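Local coordinates for PHO85 cyclin-10 (Saccharomyces cerevisiae, PDB 4KRD), which serves as the cyclin partner of the kinase PHO85, directing it to phosphorylate and restrain the glycogen synthase GSY2 and so limit glycogen accumulation, at residues K131-H134 with R135-A139; C162-S165 with K166-T170; V174-L177 with I178-N182. One frame throughout, in Å; residues are numbered along the deposited sequence.

Contact 1: residues K131-H134 with R135-A139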
loop_
_atom_site.group_PDB
_atom_site.type_symbol
_atom_site.label_atom_id
_atom_site.label_comp_id
_atom_site.label_asym_id
_atom_site.label_seq_id
_atom_site.Cartn_x
_atom_site.Cartn_y
_atom_site.Cartn_z
ATOM N N LYS B 131 -14.049 -5.786 -28.986
ATOM C CA LYS B 131 -12.680 -5.510 -29.406
ATOM C C LYS B 131 -11.798 -4.939 -28.279
ATOM O O LYS B 131 -10.586 -4.778 -28.455
ATOM C CB LYS B 131 -12.656 -4.593 -30.627
ATOM C CG LYS B 131 -13.276 -5.226 -31.867
ATOM C CD LYS B 131 -12.667 -4.666 -33.140
ATOM C CE LYS B 131 -13.046 -5.508 -34.350
ATOM N NZ LYS B 131 -12.210 -5.153 -35.530
ATOM N N GLU B 132 -12.407 -4.645 -27.135
ATOM C CA GLU B 132 -11.664 -4.097 -25.983
ATOM C C GLU B 132 -11.365 -5.163 -24.942
ATOM O O GLU B 132 -10.541 -4.946 -24.038
ATOM C CB GLU B 132 -12.440 -2.928 -25.365
ATOM C CG GLU B 132 -12.475 -1.701 -26.290
ATOM C CD GLU B 132 -13.645 -0.753 -26.041
ATOM O OE1 GLU B 132 -14.496 -1.039 -25.172
ATOM O OE2 GLU B 132 -13.711 0.289 -26.732
ATOM N N VAL B 133 -12.000 -6.327 -25.080
ATOM C CA VAL B 133 -11.939 -7.354 -24.037
ATOM C C VAL B 133 -10.560 -7.988 -23.815
ATOM O O VAL B 133 -10.119 -8.152 -22.670
ATOM C CB VAL B 133 -12.980 -8.465 -24.258
ATOM C CG1 VAL B 133 -12.692 -9.647 -23.336
ATOM C CG2 VAL B 133 -14.394 -7.913 -24.043
ATOM N N HIS B 134 -9.878 -8.339 -24.902
ATOM C CA HIS B 134 -8.597 -9.039 -24.803
ATOM C C HIS B 134 -7.540 -8.223 -24.035
ATOM O O HIS B 134 -6.875 -8.728 -23.121
ATOM C CB HIS B 134 -8.099 -9.378 -26.210
ATOM C CG HIS B 134 -6.880 -10.243 -26.233
ATOM N ND1 HIS B 134 -5.631 -9.762 -26.570
ATOM C CD2 HIS B 134 -6.713 -11.558 -25.958
ATOM C CE1 HIS B 134 -4.750 -10.743 -26.506
ATOM N NE2 HIS B 134 -5.380 -11.843 -26.132
ATOM N N ARG B 135 -7.395 -6.959 -24.407
ATOM C CA ARG B 135 -6.412 -6.089 -23.772
ATOM C C ARG B 135 -6.843 -5.689 -22.363
ATOM O O ARG B 135 -5.996 -5.424 -21.512
ATOM C CB ARG B 135 -6.154 -4.847 -24.632
ATOM C CG ARG B 135 -5.369 -5.150 -25.910
ATOM C CD ARG B 135 -5.080 -3.874 -26.690
ATOM N NE ARG B 135 -4.249 -4.130 -27.860
ATOM C CZ ARG B 135 -3.769 -3.186 -28.658
ATOM N NH1 ARG B 135 -4.025 -1.908 -28.412
ATOM N NH2 ARG B 135 -3.019 -3.523 -29.698
ATOM N N MET B 136 -8.153 -5.632 -22.131
ATOM C CA MET B 136 -8.685 -5.349 -20.798
ATOM C C MET B 136 -8.331 -6.457 -19.807
ATOM O O MET B 136 -7.991 -6.192 -18.654
ATOM C CB MET B 136 -10.201 -5.162 -20.860
ATOM C CG MET B 136 -10.853 -4.826 -19.523
ATOM S SD MET B 136 -10.349 -3.227 -18.833
ATOM C CE MET B 136 -10.939 -2.113 -20.106
ATOM N N ILE B 137 -8.430 -7.700 -20.256
ATOM C CA ILE B 137 -8.061 -8.855 -19.440
ATOM C C ILE B 137 -6.590 -8.809 -19.049
ATOM O O ILE B 137 -6.235 -9.007 -17.891
ATOM C CB ILE B 137 -8.366 -10.175 -20.181
ATOM C CG1 ILE B 137 -9.877 -10.419 -20.202
ATOM C CG2 ILE B 137 -7.653 -11.339 -19.528
ATOM C CD1 ILE B 137 -10.316 -11.508 -21.177
ATOM N N ILE B 138 -5.738 -8.559 -20.033
ATOM C CA ILE B 138 -4.313 -8.388 -19.797
ATOM C C ILE B 138 -4.038 -7.355 -18.693
ATOM O O ILE B 138 -3.335 -7.640 -17.725
ATOM C CB ILE B 138 -3.618 -7.975 -21.095
ATOM C CG1 ILE B 138 -3.696 -9.123 -22.113
ATOM C CG2 ILE B 138 -2.158 -7.621 -20.849
ATOM C CD1 ILE B 138 -2.996 -8.808 -23.414
ATOM N N ALA B 139 -4.597 -6.161 -18.843
ATOM C CA ALA B 139 -4.374 -5.076 -17.874
ATOM C C ALA B 139 -4.898 -5.383 -16.473
ATOM O O ALA B 139 -4.214 -5.128 -15.466
ATOM C CB ALA B 139 -4.998 -3.776 -18.401
HETATM O O HOH W 1 -8.592 -5.876 -26.749
#

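Contact 2: residues C162-S165 with K166-T170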
loop_
_atom_site.group_PDB
_atom_site.type_symbol
_atom_site.label_atom_id
_atom_site.label_comp_id
_atom_site.label_asym_id
_atom_site.label_seq_id
_atom_site.Cartn_x
_atom_site.Cartn_y
_atom_site.Cartn_z
ATOM N N CYS B 162 1.092 -13.244 -22.530
ATOM C CA CYS B 162 -0.057 -12.558 -23.121
ATOM C C CYS B 162 0.135 -12.283 -24.605
ATOM O O CYS B 162 -0.764 -11.762 -25.276
ATOM C CB CYS B 162 -0.324 -11.238 -22.392
ATOM S SG CYS B 162 -0.795 -11.434 -20.660
ATOM N N GLY B 163 1.317 -12.623 -25.109
ATOM C CA GLY B 163 1.614 -12.489 -26.519
ATOM C C GLY B 163 1.641 -11.054 -27.003
ATOM O O GLY B 163 1.221 -10.769 -28.120
ATOM N N ILE B 164 2.132 -10.147 -26.162
ATOM C CA ILE B 164 2.239 -8.751 -26.557
ATOM C C ILE B 164 3.643 -8.256 -26.290
ATOM O O ILE B 164 4.437 -8.949 -25.667
ATOM C CB ILE B 164 1.231 -7.853 -25.800
ATOM C CG1 ILE B 164 1.535 -7.849 -24.300
ATOM C CG2 ILE B 164 -0.196 -8.302 -26.056
ATOM C CD1 ILE B 164 0.615 -6.951 -23.515
ATOM N N SER B 165 3.950 -7.053 -26.759
ATOM C CA SER B 165 5.244 -6.446 -26.475
ATOM C C SER B 165 5.276 -5.874 -25.060
ATOM O O SER B 165 4.236 -5.560 -24.473
ATOM C CB SER B 165 5.543 -5.334 -27.475
ATOM O OG SER B 165 4.602 -4.293 -27.342
ATOM N N LYS B 166 6.472 -5.729 -24.514
ATOM C CA LYS B 166 6.610 -5.172 -23.181
ATOM C C LYS B 166 6.129 -3.728 -23.176
ATOM O O LYS B 166 5.562 -3.254 -22.195
ATOM C CB LYS B 166 8.054 -5.283 -22.710
ATOM C CG LYS B 166 8.504 -6.725 -22.512
ATOM C CD LYS B 166 9.903 -6.794 -21.951
ATOM C CE LYS B 166 10.891 -6.172 -22.915
ATOM N NZ LYS B 166 10.965 -6.936 -24.193
ATOM N N ARG B 167 6.332 -3.040 -24.290
ATOM C CA ARG B 167 5.913 -1.649 -24.410
ATOM C C ARG B 167 4.391 -1.532 -24.330
ATOM O O ARG B 167 3.863 -0.665 -23.636
ATOM C CB ARG B 167 6.465 -1.039 -25.702
ATOM C CG ARG B 167 5.705 0.173 -26.230
ATOM C CD ARG B 167 6.531 0.918 -27.289
ATOM N NE ARG B 167 7.693 1.610 -26.718
ATOM C CZ ARG B 167 8.917 1.090 -26.598
ATOM N NH1 ARG B 167 9.172 -0.149 -27.008
ATOM N NH2 ARG B 167 9.897 1.816 -26.064
ATOM N N LEU B 168 3.687 -2.418 -25.024
ATOM C CA LEU B 168 2.229 -2.444 -24.948
ATOM C C LEU B 168 1.734 -2.769 -23.532
ATOM O O LEU B 168 0.812 -2.131 -23.034
ATOM C CB LEU B 168 1.643 -3.441 -25.959
ATOM C CG LEU B 168 0.115 -3.559 -25.960
ATOM C CD1 LEU B 168 -0.549 -2.222 -26.237
ATOM C CD2 LEU B 168 -0.357 -4.608 -26.952
ATOM N N LEU B 169 2.349 -3.758 -22.894
ATOM C CA LEU B 169 1.977 -4.149 -21.536
ATOM C C LEU B 169 2.031 -2.958 -20.578
ATOM O O LEU B 169 1.110 -2.727 -19.798
ATOM C CB LEU B 169 2.869 -5.283 -21.022
ATOM C CG LEU B 169 2.565 -5.798 -19.607
ATOM C CD1 LEU B 169 1.089 -6.146 -19.422
ATOM C CD2 LEU B 169 3.435 -6.978 -19.240
ATOM N N THR B 170 3.111 -2.194 -20.659
ATOM C CA THR B 170 3.246 -0.997 -19.854
ATOM C C THR B 170 2.131 -0.007 -20.166
ATOM O O THR B 170 1.546 0.582 -19.255
ATOM C CB THR B 170 4.617 -0.342 -20.065
ATOM O OG1 THR B 170 5.628 -1.295 -19.723
ATOM C CG2 THR B 170 4.769 0.921 -19.198
#

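Contact 3: residues V174-L177 with I178-N182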
loop_
_atom_site.group_PDB
_atom_site.type_symbol
_atom_site.label_atom_id
_atom_site.label_comp_id
_atom_site.label_asym_id
_atom_site.label_seq_id
_atom_site.Cartn_x
_atom_site.Cartn_y
_atom_site.Cartn_z
ATOM N N VAL B 174 -0.924 1.225 -17.352
ATOM C CA VAL B 174 -1.132 2.620 -17.010
ATOM C C VAL B 174 -2.504 3.106 -17.466
ATOM O O VAL B 174 -3.132 3.900 -16.788
ATOM C CB VAL B 174 -0.037 3.518 -17.613
ATOM C CG1 VAL B 174 -0.361 4.984 -17.379
ATOM C CG2 VAL B 174 1.318 3.170 -17.023
ATOM N N SER B 175 -2.959 2.635 -18.621
ATOM C CA SER B 175 -4.274 3.021 -19.113
ATOM C C SER B 175 -5.374 2.601 -18.137
ATOM O O SER B 175 -6.277 3.378 -17.847
ATOM C CB SER B 175 -4.540 2.415 -20.498
ATOM O OG SER B 175 -3.616 2.914 -21.452
ATOM N N LEU B 176 -5.305 1.370 -17.636
ATOM C CA LEU B 176 -6.343 0.902 -16.725
ATOM C C LEU B 176 -6.208 1.675 -15.414
ATOM O O LEU B 176 -7.185 2.154 -14.854
ATOM C CB LEU B 176 -6.232 -0.599 -16.480
ATOM C CG LEU B 176 -7.208 -1.148 -15.444
ATOM C CD1 LEU B 176 -8.659 -0.820 -15.868
ATOM C CD2 LEU B 176 -7.008 -2.629 -15.234
ATOM N N LEU B 177 -4.975 1.822 -14.945
ATOM C CA LEU B 177 -4.731 2.566 -13.706
ATOM C C LEU B 177 -5.317 3.991 -13.765
ATOM O O LEU B 177 -6.083 4.399 -12.878
ATOM C CB LEU B 177 -3.224 2.576 -13.397
ATOM C CG LEU B 177 -2.782 3.287 -12.113
ATOM C CD1 LEU B 177 -3.319 2.571 -10.910
ATOM C CD2 LEU B 177 -1.250 3.375 -12.057
ATOM N N ILE B 178 -4.982 4.744 -14.812
ATOM C CA ILE B 178 -5.565 6.074 -15.008
ATOM C C ILE B 178 -7.099 6.006 -15.044
ATOM O O ILE B 178 -7.772 6.831 -14.435
ATOM C CB ILE B 178 -5.046 6.782 -16.297
ATOM C CG1 ILE B 178 -3.525 7.020 -16.233
ATOM C CG2 ILE B 178 -5.743 8.122 -16.487
ATOM C CD1 ILE B 178 -3.084 7.940 -15.108
ATOM N N CYS B 179 -7.650 5.019 -15.753
ATOM C CA CYS B 179 -9.110 4.901 -15.872
ATOM C C CYS B 179 -9.869 4.585 -14.574
ATOM O O CYS B 179 -11.032 4.950 -14.449
ATOM C CB CYS B 179 -9.496 3.918 -16.992
ATOM S SG CYS B 179 -9.123 4.560 -18.649
ATOM N N VAL B 180 -9.229 3.914 -13.613
ATOM C CA VAL B 180 -9.917 3.555 -12.366
ATOM C C VAL B 180 -9.488 4.326 -11.104
ATOM O O VAL B 180 -10.086 4.160 -10.043
ATOM C CB VAL B 180 -9.807 2.040 -12.039
ATOM C CG1 VAL B 180 -10.615 1.199 -13.034
ATOM C CG2 VAL B 180 -8.361 1.595 -11.986
ATOM N N CYS B 181 -8.452 5.147 -11.203
ATOM C CA CYS B 181 -7.854 5.706 -9.978
ATOM C C CYS B 181 -8.711 6.834 -9.393
ATOM O O CYS B 181 -8.465 7.289 -8.280
ATOM C CB CYS B 181 -6.411 6.169 -10.229
ATOM S SG CYS B 181 -6.308 7.654 -11.218
ATOM N N ASN B 182 -9.736 7.260 -10.138
ATOM C CA ASN B 182 -10.745 8.187 -9.611
ATOM C C ASN B 182 -11.803 7.465 -8.768
ATOM O O ASN B 182 -12.712 8.094 -8.227
ATOM C CB ASN B 182 -11.439 8.954 -10.751
ATOM C CG ASN B 182 -12.245 8.031 -11.677
ATOM O OD1 ASN B 182 -11.851 6.882 -11.928
ATOM N ND2 ASN B 182 -13.367 8.536 -12.196
#

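Contact 1: residues K131-H134 with R135-A139
Val133 and Ile137 touch one helical turn apart, close to the start of helix 130-148 in the cyclin domain. The meeting is apolar. Val133 CG1 lies 3.7 Å from Ile137 CD1, and the two side chains are set obliquely to each other. Val133 CG1 is anti to its own backbone N (chi1 168°), which swings this methyl forward beside the carbonyl carbon, on the side where Ile137 sits. Ile137 CG1 also rests 3.4 Å from Val133 O, close against the backbone of the preceding turn. Ile138 does much the same one residue on, with its CG1 3.4 Å from His134 O.

Three backbone hydrogen bonds of the alpha-helix run between the turns. Met136 N donates to Glu132 O, Ile137 N to Val133 O at 3.0 Å, and Ile138 N to His134 O at 3.3 Å. The last is the longest of the three and also the straightest at its hydrogen, at 170°.

Polar side chains tie this part of the helix to its surroundings. Glu132 OE1 accepts from Tyr71 OH and Gln129 N, and Arg135 NH1, at the end of an extended chain, donates to Asn73 O. Other helices pack against the apolar side chains: Met136 meets Ile109, Leu112 and Phe113 of helix 99-113, while Ile137 meets Leu88 of helix 84-95. The His134 ring meets that of Phe87, with their planes about 35° apart.

In the turn before these bonds a water bridges a carbonyl and an amide. Lys131 O and Arg135 N are 5.6 Å apart, too far for a direct bond. The water between them donates to Lys131 O at 2.8 Å and accepts from Arg135 N at 2.8 Å.

Contact 2: residues C162-S165 with K166-T170
Ile164 and Leu168 cross at about a right angle, so that one branch end of the leucine covers the base of the isoleucine. Leu168 CD2 sits 3.8 Å from both Ile164 CB and Ile164 CG2. The other branch of Ile164 goes to a different residue: its CD1 lies 3.8 Å from Leu169 CB. With chi1 at 64°, Ile164 CG1 falls between backbone N and carbonyl carbon, and the chain, extended from there, carries CD1 to the helix.

Ser165 is the N-cap of helix 166-180. Its OG accepts from Leu168 N at 3.1 Å, with an angle of 159° at the hydrogen, and also lies 3.4 Å from Leu168 CB. Ser165 O takes the first-turn bond from Leu169 N at 3.0 Å. Just upstream, Gly163, with positive phi, is the C-prime residue of a Schellman motif that ends helix 155-162. The chain thus leaves one helix and starts the next within a few residues.

Beyond these two segments, Arg167 NH1 forms a salt bridge with an acidic side chain of another protein's chain, consistent with a cyclin-kinase interface.

Contact 3: residues V174-L177 with I178-N182
Val174 and Ile178 lie side by side and point the same way, with Val174 CG1 3.9 Å from Ile178 CG1. Ile178 CG1 also comes within 3.2 Å of Val174 O, so the isoleucine hugs the turn before it. Round the helix, Leu176 and Val180 meet at a slant, Leu176 CD1 to Val180 CG1 4.0 Å. The other methyl of Val180, CG2, is 3.1 Å from Leu176 O. With Val180 CG1 anti to the carbonyl carbon (chi1 -69°), CG2 falls between the backbone N and the carbonyl carbon, close to that oxygen.

Behind these side chains stands the backbone of the last turns of helix 166-180 in the cyclin domain. Ile178 N gives Val174 O a short, nearly straight bond of 2.8 Å (175° at the hydrogen). Cys179 N bonds to Ser175 O. Further on the bonding is less regular. Val180 N is shared between two carbonyls: it donates to Leu176 O at 3.0 Å and also to Leu177 O at 3.3 Å, reaching the latter from well above the carbonyl plane. Leu177 O therefore has a second partner besides Cys181 N, whose bond at 3.0 Å is weak because it is strongly bent.

Several helices fix the outer shell. Ser175 OG accepts from Asn73 ND2, and its one proton has Lys171 O, its strongest partner, and Glu70 OE1 within hydrogen-bonding reach. Leu176 is buried against Ala140 and Leu143 of helix 130-148, and Val180 against Thr111 and Leu112 of helix 99-113. Leu177, Ile178 and Cys181 pack on apolar side chains of another protein's chain, probably the kinase partner.

Overall arrangement
The contacts follow one another along the chain within the cyclin domain. Contact 1 lies near the start of helix 130-148, contact 2 leads from a loop into helix 166-180, and contact 3 lies at the far end of that helix. The centres of contacts 1 and 2 are about 12 Å apart, those of contacts 1 and 3 about 14 Å, and those of contacts 2 and 3 about 17 Å. Ile138 of contact 1 packs on Cys162, Ile164 and Leu169 of contact 2. Ala139 and Met136 touch Leu176 of contact 3. Helix 130-148 packs against helix 166-180, and the latter also meets the chain of another protein, probably the kinase, at both contacts 2 and 3.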